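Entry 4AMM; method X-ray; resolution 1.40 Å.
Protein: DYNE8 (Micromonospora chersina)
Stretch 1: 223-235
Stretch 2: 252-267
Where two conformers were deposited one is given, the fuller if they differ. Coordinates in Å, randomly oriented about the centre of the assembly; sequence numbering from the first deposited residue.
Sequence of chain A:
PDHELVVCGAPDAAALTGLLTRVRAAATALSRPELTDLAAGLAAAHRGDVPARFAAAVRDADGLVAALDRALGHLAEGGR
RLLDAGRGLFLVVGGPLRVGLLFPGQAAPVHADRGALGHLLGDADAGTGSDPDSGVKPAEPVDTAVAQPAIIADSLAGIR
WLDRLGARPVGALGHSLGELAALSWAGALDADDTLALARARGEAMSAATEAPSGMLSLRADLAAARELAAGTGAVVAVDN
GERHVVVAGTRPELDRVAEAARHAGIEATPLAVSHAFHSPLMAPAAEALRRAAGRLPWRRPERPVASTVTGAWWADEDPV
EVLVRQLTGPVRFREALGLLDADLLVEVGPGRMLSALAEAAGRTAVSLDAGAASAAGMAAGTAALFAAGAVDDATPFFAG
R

Stretch 1, residues 223-235: AAARELAAGTGAV
Stretch 2, residues 252-267: PELDRVAEAARHAGIE

Residues 223-229 close a helix that begins earlier in the chain; Ala230 (phi/psi -63/124°) leaves it, and Gly231 (83/-3°), Thr232 (-88/-21°), Gly233 (91/-22°) and Ala234 (-77/156°) lead into Val235 in extended conformation. The second helix runs through 252-264 and ends in a Schellman motif, with Gly265 at 66/34°, Ile266 N donating to Ala261 O (2.8 Å) and Gly265 N to Arg262 O (3.2 Å). The helix axes approach to 9.3 Å with 117° between their directions. In register, CA of Leu228 lies 5.8 Å from CA of Ala260, CA of Ala229 5.6 Å from CA of Val257, and CA of Ala234 5.3 Å from CA of Glu253.

Leu228 (m, t) is the principal knob, sitting among Val257, Ala260, Ala261 and Ala264. The small alanines leave room for its branched end: CD2 lies 3.8 Å from Ala260 CB and 3.9 Å from Ala264 CB, while CD1 lies 3.9 Å from Ala261 CB and 3.6 Å from CD1 of Ile266 (m, t). Ile266 CD1 also reaches Ala224 CB at 4.2 Å, extending the apolar contact beyond the helix end.

Val257 (chi1 t) directs CG2 to Ala234 CB (3.5 Å) and Thr232 OG1 (3.5 Å). Thr232 (chi1 p) shapes the turn itself: OG1 donates to Ala229 O (2.6 Å) and accepts from Ala234 N (2.9 Å). Its carbonyl supplies the direct hydrogen bond between the stretches, Arg256 NH1 to Thr232 O (2.8 Å, 154°), made at the guanidinium edge by the extended Arg256 side chain (m, t, t).

Glu253 (m, t) packs CG 3.3 Å from Thr232 O; a water bridges its OE2 (3.1 Å) to Gly233 O (2.7 Å), donating to both. Glycine suits position 233 because an ideal CB would lie 2.5 Å from Glu253 OE2 and jam against the preceding carbonyl. Together the stretches bury 553 Å².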

# COMPACT_ATOMS: atom_id res chain seq x y z
N ALA A 223 14.43 5.50 17.89
CA ALA A 223 15.46 5.84 18.89
C ALA A 223 16.63 4.88 18.85
O ALA A 223 17.79 5.32 19.00
CB ALA A 223 14.86 5.73 20.28
N ALA A 224 16.39 3.57 18.65
CA ALA A 224 17.50 2.69 18.61
C ALA A 224 18.32 2.98 17.36
O ALA A 224 19.59 2.89 17.43
CB ALA A 224 16.99 1.25 18.62
N ALA A 225 17.68 3.25 16.24
CA ALA A 225 18.43 3.60 15.03
C ALA A 225 19.30 4.82 15.18
O ALA A 225 20.43 4.89 14.72
CB ALA A 225 17.52 3.79 13.87
N ARG A 226 18.73 5.85 15.82
CA ARG A 226 19.48 7.08 16.04
C ARG A 226 20.59 6.89 16.98
O ARG A 226 21.66 7.50 16.83
CB ARG A 226 18.50 8.19 16.54
CG ARG A 226 17.63 8.72 15.39
CD ARG A 226 18.06 10.19 15.04
NE ARG A 226 17.47 10.67 13.80
CZ ARG A 226 16.21 11.05 13.63
NH1 ARG A 226 15.32 11.02 14.66
NH2 ARG A 226 15.83 11.47 12.41
N GLU A 227 20.44 6.01 17.99
CA GLU A 227 21.61 5.68 18.85
C GLU A 227 22.72 4.94 18.08
O GLU A 227 23.89 5.32 18.20
CB GLU A 227 21.11 4.81 20.01
CG GLU A 227 22.22 4.47 21.04
CD GLU A 227 21.80 3.35 21.99
OE1 GLU A 227 21.08 3.66 22.95
OE2 GLU A 227 22.18 2.16 21.78
N LEU A 228 22.36 4.00 17.21
CA LEU A 228 23.37 3.30 16.42
C LEU A 228 24.06 4.23 15.43
O LEU A 228 25.28 4.09 15.16
CB LEU A 228 22.76 2.11 15.62
CG LEU A 228 22.20 0.94 16.42
CD1 LEU A 228 21.49 -0.11 15.55
CD2 LEU A 228 23.35 0.23 17.16
N ALA A 229 23.30 5.16 14.86
CA ALA A 229 23.83 6.05 13.84
C ALA A 229 24.60 7.25 14.40
O ALA A 229 25.29 7.95 13.64
CB ALA A 229 22.70 6.56 12.93
N ALA A 230 24.48 7.51 15.70
CA ALA A 230 25.02 8.76 16.28
C ALA A 230 26.52 8.82 16.12
O ALA A 230 27.22 7.85 16.45
CB ALA A 230 24.59 8.91 17.74
N GLY A 231 27.01 9.87 15.49
CA GLY A 231 28.44 10.09 15.31
C GLY A 231 28.99 9.32 14.09
O GLY A 231 30.18 9.44 13.76
N THR A 232 28.17 8.54 13.42
CA THR A 232 28.66 7.67 12.30
C THR A 232 28.67 8.36 10.94
O THR A 232 29.33 7.91 10.02
CB THR A 232 27.88 6.43 12.12
OG1 THR A 232 26.52 6.74 11.63
CG2 THR A 232 27.80 5.57 13.36
N GLY A 233 27.87 9.45 10.81
CA GLY A 233 27.59 10.02 9.50
C GLY A 233 26.35 9.47 8.81
O GLY A 233 25.86 10.14 7.89
N ALA A 234 25.92 8.28 9.20
CA ALA A 234 24.66 7.80 8.59
C ALA A 234 23.51 8.49 9.22
O ALA A 234 23.58 8.95 10.37
CB ALA A 234 24.58 6.30 8.87
N VAL A 235 22.39 8.54 8.47
CA VAL A 235 21.15 9.23 8.95
C VAL A 235 19.97 8.39 8.70
O VAL A 235 19.94 7.48 7.83
CB VAL A 235 20.98 10.59 8.25
CG1 VAL A 235 22.24 11.49 8.61
CG2 VAL A 235 20.73 10.47 6.78
N PRO A 252 31.46 3.76 3.97
CA PRO A 252 32.06 3.86 5.31
C PRO A 252 31.12 4.17 6.50
O PRO A 252 31.26 3.64 7.61
CB PRO A 252 33.19 4.95 5.17
CG PRO A 252 33.51 4.81 3.73
CD PRO A 252 32.17 4.61 3.00
N GLU A 253 30.15 5.04 6.23
CA GLU A 253 29.22 5.36 7.28
C GLU A 253 28.34 4.20 7.65
O GLU A 253 28.08 3.96 8.80
CB GLU A 253 28.36 6.57 6.80
CG GLU A 253 29.19 7.90 6.71
CD GLU A 253 28.54 9.07 5.99
OE1 GLU A 253 27.56 8.92 5.23
OE2 GLU A 253 29.08 10.20 6.14
N LEU A 254 27.84 3.55 6.61
CA LEU A 254 27.02 2.34 6.81
C LEU A 254 27.79 1.23 7.53
O LEU A 254 27.25 0.56 8.41
CB LEU A 254 26.40 1.86 5.51
CG LEU A 254 25.45 2.88 4.86
CD1 LEU A 254 25.02 2.26 3.60
CD2 LEU A 254 24.27 3.17 5.76
N ASP A 255 29.08 1.12 7.19
CA ASP A 255 29.89 0.10 7.91
C ASP A 255 30.02 0.39 9.40
O ASP A 255 29.98 -0.54 10.23
CB ASP A 255 31.29 0.09 7.27
CG ASP A 255 31.35 -0.65 5.92
OD1 ASP A 255 30.39 -1.34 5.47
OD2 ASP A 255 32.43 -0.49 5.30
N ARG A 256 30.06 1.67 9.81
CA ARG A 256 30.07 2.06 11.23
C ARG A 256 28.77 1.61 11.90
O ARG A 256 28.77 1.15 13.06
CB ARG A 256 30.35 3.58 11.46
CG ARG A 256 31.70 4.03 10.85
CD ARG A 256 31.76 5.54 10.85
NE ARG A 256 32.95 5.98 10.14
CZ ARG A 256 33.01 6.97 9.30
NH1 ARG A 256 31.94 7.71 9.04
NH2 ARG A 256 34.17 7.20 8.65
N VAL A 257 27.64 1.83 11.21
CA VAL A 257 26.39 1.44 11.83
C VAL A 257 26.31 -0.08 11.92
O VAL A 257 25.79 -0.57 12.90
CB VAL A 257 25.19 2.00 10.95
CG1 VAL A 257 23.83 1.55 11.54
CG2 VAL A 257 25.19 3.55 10.88
N ALA A 258 26.75 -0.78 10.88
CA ALA A 258 26.62 -2.24 10.90
C ALA A 258 27.47 -2.79 12.06
O ALA A 258 27.02 -3.73 12.72
CB ALA A 258 27.10 -2.83 9.60
N GLU A 259 28.66 -2.23 12.31
CA GLU A 259 29.48 -2.62 13.49
C GLU A 259 28.74 -2.39 14.75
O GLU A 259 28.70 -3.25 15.63
CB GLU A 259 30.74 -1.74 13.61
CG GLU A 259 31.83 -2.12 12.65
CD GLU A 259 32.95 -1.08 12.74
OE1 GLU A 259 33.34 -0.75 13.91
OE2 GLU A 259 33.30 -0.56 11.68
N ALA A 260 28.18 -1.18 14.91
CA ALA A 260 27.43 -0.81 16.10
C ALA A 260 26.26 -1.75 16.31
O ALA A 260 25.98 -2.15 17.43
CB ALA A 260 26.95 0.68 16.10
N ALA A 261 25.56 -2.07 15.23
CA ALA A 261 24.36 -2.89 15.32
C ALA A 261 24.77 -4.31 15.79
O ALA A 261 24.11 -4.85 16.69
CB ALA A 261 23.64 -2.94 13.98
N ARG A 262 25.86 -4.85 15.25
CA ARG A 262 26.28 -6.17 15.72
C ARG A 262 26.66 -6.16 17.20
O ARG A 262 26.25 -7.08 17.93
CB ARG A 262 27.42 -6.69 14.86
CG ARG A 262 27.00 -7.19 13.53
CD ARG A 262 28.11 -8.01 12.84
NE ARG A 262 29.36 -7.25 12.76
CZ ARG A 262 29.67 -6.41 11.78
NH1 ARG A 262 28.83 -6.20 10.77
NH2 ARG A 262 30.82 -5.78 11.82
N HIS A 263 27.31 -5.09 17.67
CA HIS A 263 27.67 -4.98 19.10
C HIS A 263 26.46 -4.87 20.02
O HIS A 263 26.42 -5.44 21.14
CB HIS A 263 28.58 -3.79 19.35
CG HIS A 263 29.85 -3.81 18.56
ND1 HIS A 263 30.27 -4.92 17.83
CD2 HIS A 263 30.81 -2.86 18.37
CE1 HIS A 263 31.42 -4.64 17.23
NE2 HIS A 263 31.78 -3.41 17.56
N ALA A 264 25.42 -4.20 19.54
CA ALA A 264 24.21 -3.99 20.29
C ALA A 264 23.24 -5.16 20.18
O ALA A 264 22.18 -5.18 20.83
CB ALA A 264 23.53 -2.65 19.83
N GLY A 265 23.58 -6.13 19.34
CA GLY A 265 22.64 -7.20 19.02
C GLY A 265 21.36 -6.79 18.23
O GLY A 265 20.27 -7.40 18.35
N ILE A 266 21.51 -5.80 17.35
CA ILE A 266 20.42 -5.38 16.46
C ILE A 266 20.71 -5.93 15.05
O ILE A 266 21.87 -5.75 14.60
CB ILE A 266 20.28 -3.84 16.47
CG1 ILE A 266 19.78 -3.43 17.85
CG2 ILE A 266 19.31 -3.34 15.36
CD1 ILE A 266 19.61 -1.93 18.01
N GLU A 267 19.78 -6.62 14.41
CA GLU A 267 19.96 -7.12 13.02
C GLU A 267 19.94 -5.99 11.99
O GLU A 267 18.96 -5.23 11.87
CB GLU A 267 18.90 -8.17 12.66
CG GLU A 267 19.07 -8.77 11.23
CD GLU A 267 17.86 -9.56 10.65
OE1 GLU A 267 16.69 -9.06 10.54
OE2 GLU A 267 18.14 -10.72 10.26
O HOH W 1 27.09 12.38 6.92